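Local coordinates for DnaD-like replication protein (Streptococcus mutans UA159, PDB 2ZC2), which probably takes part in DNA replication as a DnaB/DnaD-family protein, represented here by one helical, zinc-binding domain, at residues A[8-11]-A[12-16]; A[63-66]-A[67-70]. All coordinates share one frame; numbering follows the deposited sequence.

Contact 1 of 2, residues A[8-11]-A[12-16]; sequences EDFE and RELGR. With ZN (zinc ion), chain F.
With CG of Arg-12 anti to the backbone N (chi1 174°) and the chain bending at chi3, the guanidinium swings back along helix 5-14 and lies beside the carboxylate of Asp-9, both side chains pointing the same way. This i to i+3 salt bridge spans the last turns of the helix, which a Schellman motif terminates at Gly-15. Arg-12 NH1 donates to Asp-9 OD1 at 3.0 Å, reaching the anti side of that oxygen, somewhat out of the carboxylate plane; the two flat groups are turned 58° apart. The same oxygen also binds the zinc ion, and Asp-9 OD2 completes a bidentate grip with a 2.3 Å bond to the metal. Because Asp-9 OD2 additionally accepts a hydrogen bond from Arg-41 of helix 37-50, metal and two arginines together fix the rotation of the carboxylate. On the other flank of Arg-12, NE and NH2 both clasp Glu-13 OE2, the NH2 bond measuring 2.9 Å. That oxygen lies in the guanidinium plane, so Glu-13 steadies the group that in turn steadies the zinc ligand. On the buried side of the helix, Phe-10 packs against Val-40, Leu-44 and Ile-58, and Leu-14 CD1 meets the edge of its ring, 4.2 Å from Phe-10 CD2. The helical pattern persists through Leu-14 N to Phe-10 O at 2.8 Å. Gly-15 then adopts positive phi (59°), and a weak bond runs from Gly-15 N to Arg-12 O. Beyond the turn the Arg-16 guanidinium pairs with Glu-22, and back on the helix Glu-11 OE2 accepts from Leu-18 N. The closing bond of the Schellman motif, Arg-16 N to Glu-11 O at 3.2 Å, arrives in the carbonyl plane on a lone pair.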
loop_
_atom_site.group_PDB
_atom_site.type_symbol
_atom_site.label_atom_id
_atom_site.label_comp_id
_atom_site.label_asym_id
_atom_site.label_seq_id
_atom_site.Cartn_x
_atom_site.Cartn_y
_atom_site.Cartn_z
ATOM N N GLU A 8 -0.244 0.549 10.962
ATOM C CA GLU A 8 0.672 1.319 11.783
ATOM C C GLU A 8 1.797 1.976 10.950
ATOM O O GLU A 8 2.149 3.127 11.212
ATOM C CB GLU A 8 1.205 0.390 12.877
ATOM C CG GLU A 8 2.561 0.682 13.474
ATOM C CD GLU A 8 3.053 -0.524 14.328
ATOM O OE1 GLU A 8 2.270 -0.986 15.207
ATOM O OE2 GLU A 8 4.215 -1.008 14.111
ATOM N N ASP A 9 2.317 1.262 9.943
ATOM C CA ASP A 9 3.254 1.849 8.959
ATOM C C ASP A 9 2.615 3.070 8.260
ATOM O O ASP A 9 3.169 4.157 8.261
ATOM C CB ASP A 9 3.702 0.774 7.965
ATOM C CG ASP A 9 4.694 -0.198 8.601
ATOM O OD1 ASP A 9 5.247 0.202 9.643
ATOM O OD2 ASP A 9 4.892 -1.341 8.127
ATOM N N PHE A 10 1.420 2.870 7.707
ATOM C CA PHE A 10 0.685 3.928 7.039
ATOM C C PHE A 10 0.486 5.151 7.889
ATOM O O PHE A 10 0.725 6.252 7.443
ATOM C CB PHE A 10 -0.659 3.386 6.558
ATOM C CG PHE A 10 -0.603 2.807 5.145
ATOM C CD1 PHE A 10 -0.120 1.554 4.929
ATOM C CD2 PHE A 10 -0.997 3.566 4.057
ATOM C CE1 PHE A 10 -0.029 1.030 3.648
ATOM C CE2 PHE A 10 -0.939 3.082 2.785
ATOM C CZ PHE A 10 -0.461 1.786 2.569
ATOM N N GLU A 11 0.050 4.959 9.140
ATOM C CA GLU A 11 -0.287 6.090 9.997
ATOM C C GLU A 11 0.934 6.812 10.409
ATOM O O GLU A 11 0.949 8.035 10.441
ATOM C CB GLU A 11 -1.076 5.589 11.201
ATOM C CG GLU A 11 -2.447 5.153 10.760
ATOM C CD GLU A 11 -3.358 4.651 11.903
ATOM O OE1 GLU A 11 -2.841 4.123 12.925
ATOM O OE2 GLU A 11 -4.596 4.754 11.727
ATOM N N ARG A 12 2.039 6.084 10.617
ATOM C CA ARG A 12 3.282 6.790 11.000
ATOM C C ARG A 12 3.783 7.636 9.842
ATOM O O ARG A 12 4.178 8.776 10.034
ATOM C CB ARG A 12 4.359 5.788 11.389
ATOM C CG ARG A 12 5.745 6.392 11.677
ATOM C CD ARG A 12 6.842 5.294 11.710
ATOM N NE ARG A 12 7.051 4.756 10.377
ATOM C CZ ARG A 12 6.854 3.487 10.053
ATOM N NH1 ARG A 12 6.499 2.607 10.974
ATOM N NH2 ARG A 12 7.030 3.093 8.807
ATOM N N GLU A 13 3.803 7.080 8.618
ATOM C CA GLU A 13 4.339 7.856 7.488
ATOM C C GLU A 13 3.411 8.964 7.102
ATOM O O GLU A 13 3.871 10.055 6.661
ATOM C CB GLU A 13 4.599 6.988 6.240
ATOM C CG GLU A 13 5.675 5.861 6.404
ATOM C CD GLU A 13 7.009 6.396 6.935
ATOM O OE1 GLU A 13 7.319 7.623 6.767
ATOM O OE2 GLU A 13 7.767 5.566 7.446
ATOM N N LEU A 14 2.100 8.677 7.176
ATOM C CA LEU A 14 1.096 9.706 6.812
ATOM C C LEU A 14 0.984 10.738 7.945
ATOM O O LEU A 14 0.476 11.827 7.755
ATOM C CB LEU A 14 -0.285 9.071 6.431
ATOM C CG LEU A 14 -0.349 8.313 5.065
ATOM C CD1 LEU A 14 -1.722 7.685 4.703
ATOM C CD2 LEU A 14 0.026 9.226 3.925
ATOM N N GLY A 15 1.508 10.409 9.129
ATOM C CA GLY A 15 1.327 11.282 10.289
ATOM C C GLY A 15 -0.141 11.535 10.683
ATOM O O GLY A 15 -0.492 12.629 11.083
ATOM N N ARG A 16 -0.993 10.532 10.561
ATOM C CA ARG A 16 -2.402 10.711 10.884
ATOM C C ARG A 16 -3.026 9.349 10.890
ATOM O O ARG A 16 -2.466 8.400 10.345
ATOM C CB ARG A 16 -3.114 11.600 9.838
ATOM C CG ARG A 16 -3.192 10.969 8.415
ATOM C CD ARG A 16 -3.761 11.959 7.370
ATOM N NE ARG A 16 -3.887 11.385 6.021
ATOM C CZ ARG A 16 -4.708 10.368 5.725
ATOM N NH1 ARG A 16 -5.460 9.810 6.675
ATOM N NH2 ARG A 16 -4.799 9.922 4.488
HETATM ZN ZN ZN F . 6.441 -1.703 9.758
#

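Contact 2 of 2, residues A[63-66]-A[67-70]; sequences RNWR and HEGI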
loop_
_atom_site.group_PDB
_atom_site.type_symbol
_atom_site.label_atom_id
_atom_site.label_comp_id
_atom_site.label_asym_id
_atom_site.label_seq_id
_atom_site.Cartn_x
_atom_site.Cartn_y
_atom_site.Cartn_z
ATOM N N ARG A 63 -1.615 0.496 -8.200
ATOM C CA ARG A 63 -2.355 0.327 -9.477
ATOM C C ARG A 63 -1.441 0.096 -10.643
ATOM O O ARG A 63 -1.717 -0.726 -11.491
ATOM C CB ARG A 63 -3.255 1.544 -9.803
ATOM C CG ARG A 63 -4.503 1.527 -9.083
ATOM C CD ARG A 63 -5.508 2.503 -9.719
ATOM N NE ARG A 63 -4.903 3.810 -9.834
ATOM C CZ ARG A 63 -4.986 4.745 -8.893
ATOM N NH1 ARG A 63 -5.685 4.519 -7.804
ATOM N NH2 ARG A 63 -4.411 5.927 -9.097
ATOM N N ASN A 64 -0.368 0.852 -10.736
ATOM C CA ASN A 64 0.598 0.562 -11.783
ATOM C C ASN A 64 1.111 -0.889 -11.669
ATOM O O ASN A 64 1.135 -1.599 -12.672
ATOM C CB ASN A 64 1.726 1.589 -11.805
ATOM C CG ASN A 64 2.872 1.170 -12.699
ATOM O OD1 ASN A 64 3.905 0.671 -12.209
ATOM N ND2 ASN A 64 2.686 1.320 -14.030
ATOM N N TRP A 65 1.447 -1.356 -10.465
ATOM C CA TRP A 65 1.846 -2.768 -10.263
ATOM C C TRP A 65 0.738 -3.765 -10.615
ATOM O O TRP A 65 0.999 -4.746 -11.275
ATOM C CB TRP A 65 2.360 -3.050 -8.824
ATOM C CG TRP A 65 3.683 -2.456 -8.542
ATOM C CD1 TRP A 65 4.599 -2.067 -9.460
ATOM C CD2 TRP A 65 4.241 -2.127 -7.240
ATOM N NE1 TRP A 65 5.698 -1.504 -8.819
ATOM C CE2 TRP A 65 5.509 -1.547 -7.462
ATOM C CE3 TRP A 65 3.774 -2.244 -5.918
ATOM C CZ2 TRP A 65 6.350 -1.114 -6.400
ATOM C CZ3 TRP A 65 4.595 -1.831 -4.887
ATOM C CH2 TRP A 65 5.872 -1.273 -5.132
ATOM N N ARG A 66 -0.497 -3.514 -10.195
ATOM C CA ARG A 66 -1.588 -4.403 -10.567
ATOM C C ARG A 66 -1.816 -4.535 -12.084
ATOM O O ARG A 66 -2.193 -5.614 -12.564
ATOM C CB ARG A 66 -2.880 -3.974 -9.921
ATOM C CG ARG A 66 -3.997 -4.983 -10.181
ATOM C CD ARG A 66 -5.385 -4.420 -9.945
ATOM N NE ARG A 66 -6.324 -5.452 -9.472
ATOM C CZ ARG A 66 -6.945 -6.366 -10.231
ATOM N NH1 ARG A 66 -6.741 -6.429 -11.549
ATOM N NH2 ARG A 66 -7.773 -7.239 -9.649
ATOM N N HIS A 67 -1.598 -3.436 -12.821
ATOM C CA HIS A 67 -1.752 -3.384 -14.292
ATOM C C HIS A 67 -0.838 -4.379 -14.961
ATOM O O HIS A 67 -1.154 -4.903 -16.039
ATOM C CB HIS A 67 -1.369 -1.998 -14.874
ATOM C CG HIS A 67 -2.452 -0.961 -14.790
ATOM N ND1 HIS A 67 -3.749 -1.254 -14.423
ATOM C CD2 HIS A 67 -2.434 0.367 -15.073
ATOM C CE1 HIS A 67 -4.475 -0.148 -14.461
ATOM N NE2 HIS A 67 -3.702 0.851 -14.847
ATOM N N GLU A 68 0.327 -4.558 -14.344
ATOM C CA GLU A 68 1.374 -5.447 -14.826
ATOM C C GLU A 68 1.233 -6.853 -14.219
ATOM O O GLU A 68 2.148 -7.668 -14.315
ATOM C CB GLU A 68 2.759 -4.857 -14.529
ATOM C CG GLU A 68 2.963 -3.465 -15.102
ATOM C CD GLU A 68 4.044 -2.655 -14.379
ATOM O OE1 GLU A 68 4.604 -3.145 -13.358
ATOM O OE2 GLU A 68 4.333 -1.518 -14.825
ATOM N N GLY A 69 0.075 -7.125 -13.621
ATOM C CA GLY A 69 -0.219 -8.443 -13.080
ATOM C C GLY A 69 0.510 -8.770 -11.777
ATOM O O GLY A 69 0.441 -9.925 -11.306
ATOM N N ILE A 70 1.165 -7.752 -11.189
ATOM C CA ILE A 70 1.908 -7.882 -9.924
ATOM C C ILE A 70 1.045 -7.634 -8.681
ATOM O O ILE A 70 0.571 -6.491 -8.432
ATOM C CB ILE A 70 3.150 -6.948 -9.842
ATOM C CG1 ILE A 70 4.124 -7.162 -11.011
ATOM C CG2 ILE A 70 3.877 -7.167 -8.520
ATOM C CD1 ILE A 70 5.127 -6.000 -11.166
#
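A backbone carbonyl lies over the His-67 imidazole: Arg-63 O sits 3.4 Å above one face of the ring, displaced toward its rim, while the same oxygen accepts the regular helical bond from His-67 N at 3.0 Å. His-67 CG is placed beside its own backbone N (chi1 -82°), which carries the ring back over the preceding turn. One residue on, the Glu-68 chain runs extended beyond CG and returns across Asn-64 at a slant, with the carboxylate and amide planes 82° apart; Glu-68 OE1 approaches the Trp-65 ring at its edge, 4.0 Å from CD1 of Trp-65. Helix 55-67 ends here in a Schellman motif whose C-prime residue is Gly-69, with phi 74°. Its two bonds differ in geometry: Ile-70 N reaches Trp-65 O at 3.0 Å, tilted from the carbonyl plane, whereas Gly-69 N meets Arg-66 O at 2.9 Å from well above that plane. The reversal also brings together the two residues joined by the longer-range bond, Trp-65 CB lying 4.1 Å from Ile-70 CB. Trp-65 continues onto Leu-39, Ser-42 and Ala-43 of helix 37-50, and Ile-70 rests on Gln-75 and Val-76 of helix 73-76.

Contact 1 closes before contact 2 opens, the first on helix 5-14 and its exit, the second where helix 55-67 passes into the loop before helix 73-76. Their centres are 24 Å apart, on opposite sides of the chain's centre, and their nearest atoms remain about 10 Å from each other. Both lean on helix 37-50, so two glycine-terminated helix ends on opposite sides of this all-helical domain share one helix as a common packing partner. A different zinc ion lies in each neighbourhood: one is bound by Asp-9 in contact 1, another lies about 6 Å from the Arg-66 side chain in contact 2 without being bound by it.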